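Local coordinates for lipoprotein (Bacteroides vulgatus, PDB 3U6G) that is of unknown function but is an immunoglobulin-like, all-beta lipoprotein, probably akin to PLAT/LH2 and C2-like calcium-binding lipoproteins, at residues 94-98 / 99-103; 108-112 / 113-117. All blocks are in the same frame, centred on the assembly; numbering follows the deposited sequence.

Contact 1: 94-98 / 99-103; sequences GYIDD and KEVNR
G94 to I96 and K99 to R103 run antiparallel as the two arms of a 2-residue beta hairpin, turned by a type I' turn from I96 to K99 and interrupted by a classic beta bulge, where V101 and N102 both face G94. At the turn, I96 N gives a hydrogen bond to K99 O (2.9 Å), and K99 N returns one to I96 O. At the bulge, G94 O takes V101 N at 2.8 Å and, weakly, N102 N at 3.4 Å, and CG2 of V101 lies 3.4 Å from the same oxygen. V101 also crosses I96 at about a right angle, CG1 to CG1 at 4.1 Å, a small apolar contact between two branched side chains. On the face carrying Y95, the ring's CD2 comes within 4.0 Å of E100 CA. E100 reaches along its own strand with an extended chain (chi1 175°) to R103, whose NE and NH2 meet OE2 and OE1 side-on in a salt bridge, NH2 to OE1 2.8 Å. A glutamine at E100 would probably cost R103 one of its two bonds, its amide NH2 facing a guanidinium N-H, and lose the pairing of charges. R103 NH1 also makes a salt bridge with E105. Strand 10-18 flanks the hairpin: K11 makes a cation-pi contact with Y95, D97 accepts from I9 N just ahead of that strand, and T123, following strand 115-122, touches both I96 and V101.

Contact 2: 108-112 / 113-117; sequences YITDG and NTLIE
L115 lays its CD1 methyl against T110, 3.9 Å from CG2, the two side chains crossing at about a right angle; the same methyl is 4.4 Å from Y108 CB. The leucine gets there with CG anti to the backbone N (chi1 -174°), and its branched end suits a place between a threonine methyl and the root of a tyrosine. Further along, the Y108 ring meets the aliphatic part of E117, CE1 lying 3.5 Å from CB, while the bend at chi2 leads the carboxylate away from the ring. These residues belong to the connection from strand 99-109 to strand 115-122 of the immunoglobulin-like fold, whose two strands are not bridged: Y108 and T110 bond through their backbones to L88 and K86, L115 and E117 to S80 and V78. At the tip, D111 OD1 accepts from N113 N at 2.9 Å, on the anti side of the carboxylate and 31° out of its plane, an Asx turn that a short carboxylate is well placed to make. Water 1 accepts from D111 N and donates to N113 O, each at 2.9 Å. At G112 (phi 102°) a CB would jam against the preceding carbonyl O. T110 OG1 is held by E83 O and K86 N.

Strand 99-109 joins the two contacts: contact 1 holds its beginning and contact 2 its end, so the chain finishes the hairpin before it enters the second connection. Their centres are 30 Å apart, on opposite sides of the chain's centre, and their nearest atoms stay about 11 Å from each other. The two connections differ in build. In 94-98 / 99-103 the strands pair directly through backbone bonds, whereas in 108-112 / 113-117 the chain passes between strands held by different neighbours, 87-96 and 71-80. Contact 2 also reaches the second subunit, while contact 1 touches no other chain of the assembly.

Contact 1: 94-98 / 99-103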
loop_
_atom_site.group_PDB
_atom_site.type_symbol
_atom_site.label_atom_id
_atom_site.label_comp_id
_atom_site.label_asym_id
_atom_site.label_seq_id
_atom_site.Cartn_x
_atom_site.Cartn_y
_atom_site.Cartn_z
ATOM N N GLY A 94 10.472 9.153 2.024
ATOM C CA GLY A 94 9.863 9.373 0.719
ATOM C C GLY A 94 10.441 10.617 0.065
ATOM O O GLY A 94 10.575 11.657 0.716
ATOM N N TYR A 95 10.767 10.499 -1.221
ATOM C CA TYR A 95 11.379 11.572 -1.997
ATOM C C TYR A 95 10.637 11.807 -3.297
ATOM O O TYR A 95 10.037 10.890 -3.862
ATOM C CB TYR A 95 12.821 11.242 -2.395
ATOM C CG TYR A 95 13.725 10.704 -1.324
ATOM C CD1 TYR A 95 13.638 9.382 -0.936
ATOM C CD2 TYR A 95 14.708 11.510 -0.734
ATOM C CE1 TYR A 95 14.471 8.865 0.020
ATOM C CE2 TYR A 95 15.559 10.985 0.231
ATOM C CZ TYR A 95 15.425 9.659 0.609
ATOM O OH TYR A 95 16.242 9.076 1.563
ATOM N N ILE A 96 10.726 13.035 -3.792
ATOM C CA ILE A 96 10.421 13.343 -5.171
ATOM C C ILE A 96 11.610 14.108 -5.750
ATOM O O ILE A 96 12.008 15.159 -5.219
ATOM C CB ILE A 96 9.131 14.198 -5.325
ATOM C CG1 ILE A 96 7.946 13.523 -4.633
ATOM C CG2 ILE A 96 8.801 14.447 -6.812
ATOM C CD1 ILE A 96 6.678 14.339 -4.680
ATOM N N ASP A 97 12.196 13.574 -6.818
ATOM C CA ASP A 97 13.384 14.177 -7.448
ATOM C C ASP A 97 14.453 14.527 -6.405
ATOM O O ASP A 97 15.005 15.628 -6.410
ATOM C CB ASP A 97 13.003 15.420 -8.246
ATOM C CG ASP A 97 12.086 15.108 -9.412
ATOM O OD1 ASP A 97 12.178 14.003 -9.995
ATOM O OD2 ASP A 97 11.282 15.994 -9.753
ATOM N N ASP A 98 14.731 13.568 -5.523
ATOM C CA ASP A 98 15.788 13.657 -4.495
ATOM C C ASP A 98 15.502 14.582 -3.324
ATOM O O ASP A 98 16.296 14.635 -2.393
ATOM C CB ASP A 98 17.157 14.033 -5.085
ATOM C CG ASP A 98 17.616 13.090 -6.198
ATOM O OD1 ASP A 98 17.497 11.859 -6.042
ATOM O OD2 ASP A 98 18.134 13.588 -7.221
ATOM N N LYS A 99 14.362 15.267 -3.337
ATOM C CA LYS A 99 13.938 16.059 -2.196
ATOM C C LYS A 99 13.104 15.180 -1.262
ATOM O O LYS A 99 12.176 14.506 -1.706
ATOM C CB LYS A 99 13.105 17.249 -2.648
ATOM C CG LYS A 99 12.626 18.139 -1.513
ATOM C CD LYS A 99 11.842 19.335 -2.028
ATOM C CE LYS A 99 11.320 20.216 -0.898
ATOM N NZ LYS A 99 10.674 21.453 -1.428
ATOM N N GLU A 100 13.432 15.202 0.030
ATOM C CA GLU A 100 12.682 14.450 1.012
ATOM C C GLU A 100 11.344 15.128 1.214
ATOM O O GLU A 100 11.298 16.325 1.504
ATOM C CB GLU A 100 13.444 14.349 2.339
ATOM C CG GLU A 100 12.625 13.676 3.435
ATOM C CD GLU A 100 13.391 13.438 4.722
ATOM O OE1 GLU A 100 14.623 13.218 4.693
ATOM O OE2 GLU A 100 12.736 13.439 5.771
ATOM N N VAL A 101 10.255 14.367 1.070
ATOM C CA VAL A 101 8.931 14.943 1.236
ATOM C C VAL A 101 8.187 14.435 2.471
ATOM O O VAL A 101 7.345 15.144 3.006
ATOM C CB VAL A 101 8.082 14.823 -0.041
ATOM C CG1 VAL A 101 8.708 15.652 -1.157
ATOM C CG2 VAL A 101 7.898 13.381 -0.460
ATOM N N ASN A 102 8.494 13.216 2.913
ATOM C CA ASN A 102 7.984 12.661 4.173
ATOM C C ASN A 102 8.966 11.640 4.723
ATOM O O ASN A 102 9.815 11.117 4.001
ATOM C CB ASN A 102 6.629 11.977 3.971
ATOM C CG ASN A 102 5.513 12.956 3.794
ATOM O OD1 ASN A 102 5.304 13.850 4.631
ATOM N ND2 ASN A 102 4.787 12.822 2.687
ATOM N N ARG A 103 8.849 11.381 6.014
ATOM C CA ARG A 103 9.726 10.477 6.699
ATOM C C ARG A 103 8.956 9.867 7.848
ATOM O O ARG A 103 8.240 10.552 8.560
ATOM C CB ARG A 103 10.941 11.244 7.238
ATOM C CG ARG A 103 11.789 10.491 8.259
ATOM C CD ARG A 103 12.923 11.331 8.778
ATOM N NE ARG A 103 13.891 11.711 7.745
ATOM C CZ ARG A 103 15.153 11.291 7.680
ATOM N NH1 ARG A 103 15.643 10.447 8.572
ATOM N NH2 ARG A 103 15.939 11.719 6.698
#

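Contact 2: 108-112 / 113-117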
loop_
_atom_site.group_PDB
_atom_site.type_symbol
_atom_site.label_atom_id
_atom_site.label_comp_id
_atom_site.label_asym_id
_atom_site.label_seq_id
_atom_site.Cartn_x
_atom_site.Cartn_y
_atom_site.Cartn_z
ATOM N N TYR A 108 10.637 -0.032 17.830
ATOM C CA TYR A 108 9.812 -1.092 18.400
ATOM C C TYR A 108 10.623 -1.871 19.415
ATOM O O TYR A 108 11.787 -2.157 19.178
ATOM C CB TYR A 108 9.324 -2.042 17.309
ATOM C CG TYR A 108 8.575 -1.367 16.183
ATOM C CD1 TYR A 108 7.235 -1.027 16.316
ATOM C CD2 TYR A 108 9.206 -1.089 14.975
ATOM C CE1 TYR A 108 6.543 -0.422 15.279
ATOM C CE2 TYR A 108 8.525 -0.482 13.932
ATOM C CZ TYR A 108 7.190 -0.152 14.089
ATOM O OH TYR A 108 6.502 0.454 13.059
ATOM N N ILE A 109 9.994 -2.196 20.547
ATOM C CA ILE A 109 10.624 -2.971 21.615
ATOM C C ILE A 109 9.607 -4.012 22.107
ATOM O O ILE A 109 8.525 -3.669 22.585
ATOM C CB ILE A 109 11.095 -2.080 22.793
ATOM C CG1 ILE A 109 12.052 -0.979 22.309
ATOM C CG2 ILE A 109 11.777 -2.930 23.839
ATOM C CD1 ILE A 109 11.801 0.392 22.935
ATOM N N THR A 110 9.958 -5.287 21.989
ATOM C CA THR A 110 9.031 -6.350 22.368
ATOM C C THR A 110 8.842 -6.374 23.885
ATOM O O THR A 110 9.761 -6.028 24.641
ATOM C CB THR A 110 9.508 -7.726 21.886
ATOM O OG1 THR A 110 10.784 -8.018 22.478
ATOM C CG2 THR A 110 9.578 -7.765 20.339
ATOM N N ASP A 111 7.636 -6.747 24.315
ATOM C CA ASP A 111 7.286 -6.771 25.741
ATOM C C ASP A 111 6.911 -8.173 26.243
ATOM O O ASP A 111 6.425 -8.321 27.365
ATOM C CB ASP A 111 6.140 -5.783 26.028
ATOM C CG ASP A 111 4.813 -6.209 25.405
ATOM O OD1 ASP A 111 4.755 -7.282 24.771
ATOM O OD2 ASP A 111 3.821 -5.465 25.563
ATOM N N GLY A 112 7.142 -9.196 25.418
ATOM C CA GLY A 112 6.847 -10.577 25.802
ATOM C C GLY A 112 5.567 -11.101 25.183
ATOM O O GLY A 112 5.392 -12.307 25.053
ATOM N N ASN A 113 4.660 -10.193 24.834
ATOM C CA ASN A 113 3.476 -10.548 24.076
ATOM C C ASN A 113 3.815 -10.499 22.595
ATOM O O ASN A 113 4.854 -9.963 22.202
ATOM C CB ASN A 113 2.327 -9.568 24.348
ATOM C CG ASN A 113 1.866 -9.589 25.790
ATOM O OD1 ASN A 113 1.581 -10.650 26.350
ATOM N ND2 ASN A 113 1.782 -8.410 26.401
ATOM N N THR A 114 2.930 -11.057 21.780
ATOM C CA THR A 114 3.036 -10.998 20.331
ATOM C C THR A 114 3.079 -9.541 19.887
ATOM O O THR A 114 2.255 -8.744 20.353
ATOM C CB THR A 114 1.797 -11.667 19.705
ATOM O OG1 THR A 114 1.503 -12.880 20.412
ATOM C CG2 THR A 114 2.018 -11.971 18.241
ATOM N N LEU A 115 4.001 -9.191 18.995
ATOM C CA LEU A 115 4.089 -7.821 18.472
ATOM C C LEU A 115 3.629 -7.810 17.017
ATOM O O LEU A 115 4.135 -8.574 16.207
ATOM C CB LEU A 115 5.524 -7.296 18.569
ATOM C CG LEU A 115 5.787 -5.825 18.189
ATOM C CD1 LEU A 115 6.891 -5.240 19.054
ATOM C CD2 LEU A 115 6.136 -5.635 16.714
ATOM N N ILE A 116 2.642 -6.967 16.728
ATOM C CA ILE A 116 2.186 -6.716 15.365
ATOM C C ILE A 116 1.933 -5.219 15.226
ATOM O O ILE A 116 1.054 -4.663 15.900
ATOM C CB ILE A 116 0.903 -7.535 15.009
ATOM C CG1 ILE A 116 0.264 -7.017 13.713
ATOM C CG2 ILE A 116 -0.114 -7.495 16.151
ATOM C CD1 ILE A 116 1.189 -7.031 12.519
ATOM N N GLU A 117 2.698 -4.565 14.358
ATOM C CA GLU A 117 2.519 -3.146 14.142
ATOM C C GLU A 117 2.550 -2.876 12.652
ATOM O O GLU A 117 3.112 -3.655 11.893
ATOM C CB GLU A 117 3.622 -2.356 14.836
ATOM C CG GLU A 117 3.710 -2.621 16.336
ATOM C CD GLU A 117 2.555 -2.030 17.127
ATOM O OE1 GLU A 117 1.847 -1.144 16.605
ATOM O OE2 GLU A 117 2.381 -2.427 18.297
HETATM O O HOH W 1 5.713 -7.202 22.160
#